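Local coordinates for insecticidal crystal protein Cry7Cal (PDB 5ZI1) that probably acts as a pore-forming toxin that binds receptors in the insect gut, as other three-domain delta endotoxins do, at residues I14-M25 with E221-L232. Residues are numbered along the deposited sequence; the frame is centred on the assembly and turned at random.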
# COMPACT_ATOMS: atom_id res chain seq x y z
N ILE A 14 12.45 -6.04 -5.12
CA ILE A 14 11.07 -5.55 -5.05
C ILE A 14 10.10 -6.71 -4.87
O ILE A 14 9.11 -6.60 -4.14
CB ILE A 14 10.76 -4.71 -6.30
CG1 ILE A 14 11.47 -3.36 -6.21
CG2 ILE A 14 9.26 -4.53 -6.49
CD1 ILE A 14 10.98 -2.50 -5.07
N PHE A 15 10.39 -7.84 -5.51
CA PHE A 15 9.47 -8.97 -5.41
C PHE A 15 9.60 -9.68 -4.08
O PHE A 15 8.61 -10.22 -3.58
CB PHE A 15 9.69 -9.97 -6.55
CG PHE A 15 8.63 -11.03 -6.62
CD1 PHE A 15 7.39 -10.76 -7.20
CD2 PHE A 15 8.86 -12.30 -6.10
CE1 PHE A 15 6.40 -11.73 -7.26
CE2 PHE A 15 7.87 -13.28 -6.15
CZ PHE A 15 6.63 -12.99 -6.73
N SER A 16 10.81 -9.71 -3.53
CA SER A 16 10.98 -10.17 -2.16
C SER A 16 10.17 -9.31 -1.21
O SER A 16 9.54 -9.82 -0.27
CB SER A 16 12.45 -10.14 -1.77
OG SER A 16 13.09 -11.34 -2.14
N SER A 17 10.15 -8.00 -1.43
CA SER A 17 9.42 -7.11 -0.55
C SER A 17 7.92 -7.34 -0.68
O SER A 17 7.20 -7.38 0.33
CB SER A 17 9.76 -5.66 -0.85
OG SER A 17 11.14 -5.45 -0.64
N ILE A 18 7.44 -7.50 -1.91
CA ILE A 18 6.03 -7.81 -2.10
C ILE A 18 5.67 -9.09 -1.36
O ILE A 18 4.66 -9.16 -0.65
CB ILE A 18 5.70 -7.92 -3.60
CG1 ILE A 18 5.92 -6.58 -4.30
CG2 ILE A 18 4.29 -8.38 -3.78
CD1 ILE A 18 4.68 -5.74 -4.41
N SER A 19 6.53 -10.12 -1.48
CA SER A 19 6.25 -11.40 -0.84
C SER A 19 6.21 -11.26 0.68
O SER A 19 5.32 -11.82 1.33
CB SER A 19 7.30 -12.43 -1.27
OG SER A 19 7.47 -12.40 -2.68
N ILE A 20 7.16 -10.52 1.27
CA ILE A 20 7.18 -10.33 2.72
C ILE A 20 5.86 -9.75 3.18
O ILE A 20 5.21 -10.29 4.08
CB ILE A 20 8.34 -9.43 3.15
CG1 ILE A 20 9.68 -10.09 2.85
CG2 ILE A 20 8.19 -9.06 4.65
CD1 ILE A 20 10.79 -9.10 2.61
N ILE A 21 5.44 -8.64 2.57
CA ILE A 21 4.18 -8.00 2.93
C ILE A 21 3.05 -9.01 2.86
O ILE A 21 2.28 -9.19 3.82
CB ILE A 21 3.91 -6.80 2.01
CG1 ILE A 21 5.04 -5.78 2.10
CG2 ILE A 21 2.53 -6.19 2.29
CD1 ILE A 21 5.00 -4.93 3.28
N ARG A 22 2.96 -9.68 1.72
CA ARG A 22 1.88 -10.64 1.49
C ARG A 22 1.88 -11.72 2.56
O ARG A 22 0.84 -12.09 3.09
CB ARG A 22 2.05 -11.25 0.09
CG ARG A 22 1.04 -12.31 -0.26
CD ARG A 22 1.62 -13.21 -1.33
NE ARG A 22 2.52 -14.18 -0.72
CZ ARG A 22 3.70 -14.53 -1.22
NH1 ARG A 22 4.14 -13.97 -2.34
NH2 ARG A 22 4.43 -15.43 -0.58
N THR A 23 3.06 -12.25 2.87
CA THR A 23 3.17 -13.26 3.91
C THR A 23 2.59 -12.77 5.24
O THR A 23 1.81 -13.47 5.88
CB THR A 23 4.62 -13.68 4.07
OG1 THR A 23 5.15 -13.96 2.77
CG2 THR A 23 4.74 -14.90 4.96
N PHE A 24 2.96 -11.56 5.66
CA PHE A 24 2.46 -11.07 6.94
C PHE A 24 0.98 -10.73 6.87
O PHE A 24 0.25 -10.93 7.84
CB PHE A 24 3.28 -9.87 7.40
CG PHE A 24 4.58 -10.25 8.03
CD1 PHE A 24 4.61 -10.76 9.32
CD2 PHE A 24 5.77 -10.13 7.32
CE1 PHE A 24 5.80 -11.13 9.90
CE2 PHE A 24 6.97 -10.50 7.90
CZ PHE A 24 6.99 -11.00 9.20
N MET A 25 0.52 -10.21 5.73
CA MET A 25 -0.92 -9.98 5.57
C MET A 25 -1.69 -11.29 5.59
O MET A 25 -2.80 -11.36 6.15
CB MET A 25 -1.21 -9.22 4.27
CG MET A 25 -0.55 -7.87 4.15
SD MET A 25 -1.27 -6.88 2.81
CE MET A 25 -2.98 -6.76 3.30
N GLU A 221 8.53 2.67 -4.72
CA GLU A 221 9.28 1.57 -4.11
C GLU A 221 9.18 1.59 -2.58
O GLU A 221 9.06 0.52 -1.97
CB GLU A 221 10.73 1.63 -4.57
CG GLU A 221 10.91 1.33 -6.10
CD GLU A 221 12.35 1.01 -6.46
OE1 GLU A 221 13.16 0.87 -5.52
OE2 GLU A 221 12.67 0.91 -7.67
N MET A 222 9.23 2.77 -1.95
CA MET A 222 9.19 2.82 -0.48
C MET A 222 7.80 2.58 0.08
O MET A 222 7.68 2.18 1.25
CB MET A 222 9.72 4.16 0.04
CG MET A 222 11.14 4.42 -0.38
SD MET A 222 12.25 3.14 0.22
CE MET A 222 12.36 3.64 1.96
N THR A 223 6.76 2.84 -0.71
CA THR A 223 5.44 2.34 -0.37
C THR A 223 5.47 0.83 -0.19
O THR A 223 4.99 0.30 0.82
CB THR A 223 4.45 2.76 -1.46
OG1 THR A 223 4.35 4.19 -1.45
CG2 THR A 223 3.07 2.15 -1.24
N ILE A 224 6.09 0.13 -1.16
CA ILE A 224 6.19 -1.32 -1.12
C ILE A 224 7.16 -1.77 -0.03
O ILE A 224 6.91 -2.76 0.66
CB ILE A 224 6.64 -1.84 -2.50
CG1 ILE A 224 5.58 -1.59 -3.56
CG2 ILE A 224 7.02 -3.32 -2.42
CD1 ILE A 224 6.00 -2.03 -4.95
N MET A 225 8.30 -1.12 0.09
CA MET A 225 9.31 -1.58 1.04
C MET A 225 8.95 -1.20 2.48
O MET A 225 9.19 -1.99 3.40
CB MET A 225 10.68 -1.03 0.69
CG MET A 225 11.37 -1.81 -0.44
SD MET A 225 13.09 -1.28 -0.71
CE MET A 225 12.81 0.06 -1.87
N VAL A 226 8.38 -0.01 2.69
CA VAL A 226 8.18 0.47 4.05
C VAL A 226 6.71 0.69 4.41
O VAL A 226 6.23 0.09 5.38
CB VAL A 226 8.99 1.75 4.29
CG1 VAL A 226 8.72 2.29 5.72
CG2 VAL A 226 10.45 1.45 4.09
N LEU A 227 5.99 1.54 3.67
CA LEU A 227 4.67 1.97 4.13
C LEU A 227 3.70 0.80 4.26
O LEU A 227 2.88 0.75 5.19
CB LEU A 227 4.07 3.02 3.21
CG LEU A 227 4.89 4.27 2.93
CD1 LEU A 227 4.05 5.28 2.12
CD2 LEU A 227 5.41 4.86 4.25
N ASP A 228 3.76 -0.15 3.32
CA ASP A 228 2.85 -1.29 3.34
C ASP A 228 3.03 -2.15 4.58
O ASP A 228 2.15 -2.95 4.90
CB ASP A 228 3.02 -2.14 2.06
CG ASP A 228 2.48 -1.44 0.81
OD1 ASP A 228 1.72 -0.45 0.94
OD2 ASP A 228 2.79 -1.89 -0.32
N LEU A 229 4.16 -2.02 5.27
CA LEU A 229 4.34 -2.69 6.56
C LEU A 229 3.50 -2.06 7.66
O LEU A 229 3.06 -2.77 8.57
CB LEU A 229 5.81 -2.65 6.98
CG LEU A 229 6.83 -3.55 6.31
CD1 LEU A 229 8.20 -3.25 6.94
CD2 LEU A 229 6.47 -5.03 6.44
N LEU A 230 3.29 -0.74 7.62
CA LEU A 230 2.79 0.02 8.77
C LEU A 230 1.35 -0.32 9.16
O LEU A 230 1.03 -0.28 10.36
CB LEU A 230 2.92 1.52 8.54
CG LEU A 230 4.35 1.99 8.26
CD1 LEU A 230 4.43 3.49 8.05
CD2 LEU A 230 5.30 1.56 9.37
N PRO A 231 0.44 -0.65 8.23
CA PRO A 231 -0.90 -1.07 8.67
C PRO A 231 -0.89 -2.35 9.49
O PRO A 231 -1.82 -2.58 10.28
CB PRO A 231 -1.67 -1.26 7.35
CG PRO A 231 -0.90 -0.47 6.34
CD PRO A 231 0.52 -0.51 6.76
N LEU A 232 0.11 -3.20 9.33
CA LEU A 232 0.15 -4.44 10.10
C LEU A 232 0.53 -4.21 11.55
O LEU A 232 0.12 -4.99 12.42
CB LEU A 232 1.13 -5.41 9.46
CG LEU A 232 0.67 -5.88 8.08
CD1 LEU A 232 1.81 -6.50 7.30
CD2 LEU A 232 -0.46 -6.87 8.26
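I21 reaches across to the place where helix 208-227 gives way to a turn. With CG1 anti to the carbonyl carbon (chi1 -59°) and a second bend at chi2 (-78°), CD1 comes to 3.6 Å from CB of D228 and to a tight 3.5 Å from CD2 of L229. CG1 of the same isoleucine passes 3.8 Å from the carbonyl O of I224. The carboxylate of D228 is engaged elsewhere, in a salt bridge with R251, so the aspartate offers I21 its methylene. One turn earlier, I224 sets its branch methyl CG2 against two residues, 3.9 Å from I18 CD1 and equally near S17 CB. Serine suits this close approach, where the alpha carbons of S17 and M225 stand 5.8 Å apart: it is small, and its hydroxyl is bonded back to M13 O while lying against M225 CG. At the start, I14 ends with CD1 on the aliphatic part of E221, the two side chains crossing nearly at right angles. At the other end, L232 splits its methyls, CD1 sitting 3.7 Å from F24 CB while CD2 nears the backbone of M25. The axes of 14-25 and 221-227 cross at 43° within the helical N-terminal domain. Largely aliphatic surfaces thus join helix 13-26 to the end of helix 208-227 and the turn after it, while S17's hydroxyl is satisfied within its own helix and D228's carboxylate by R251.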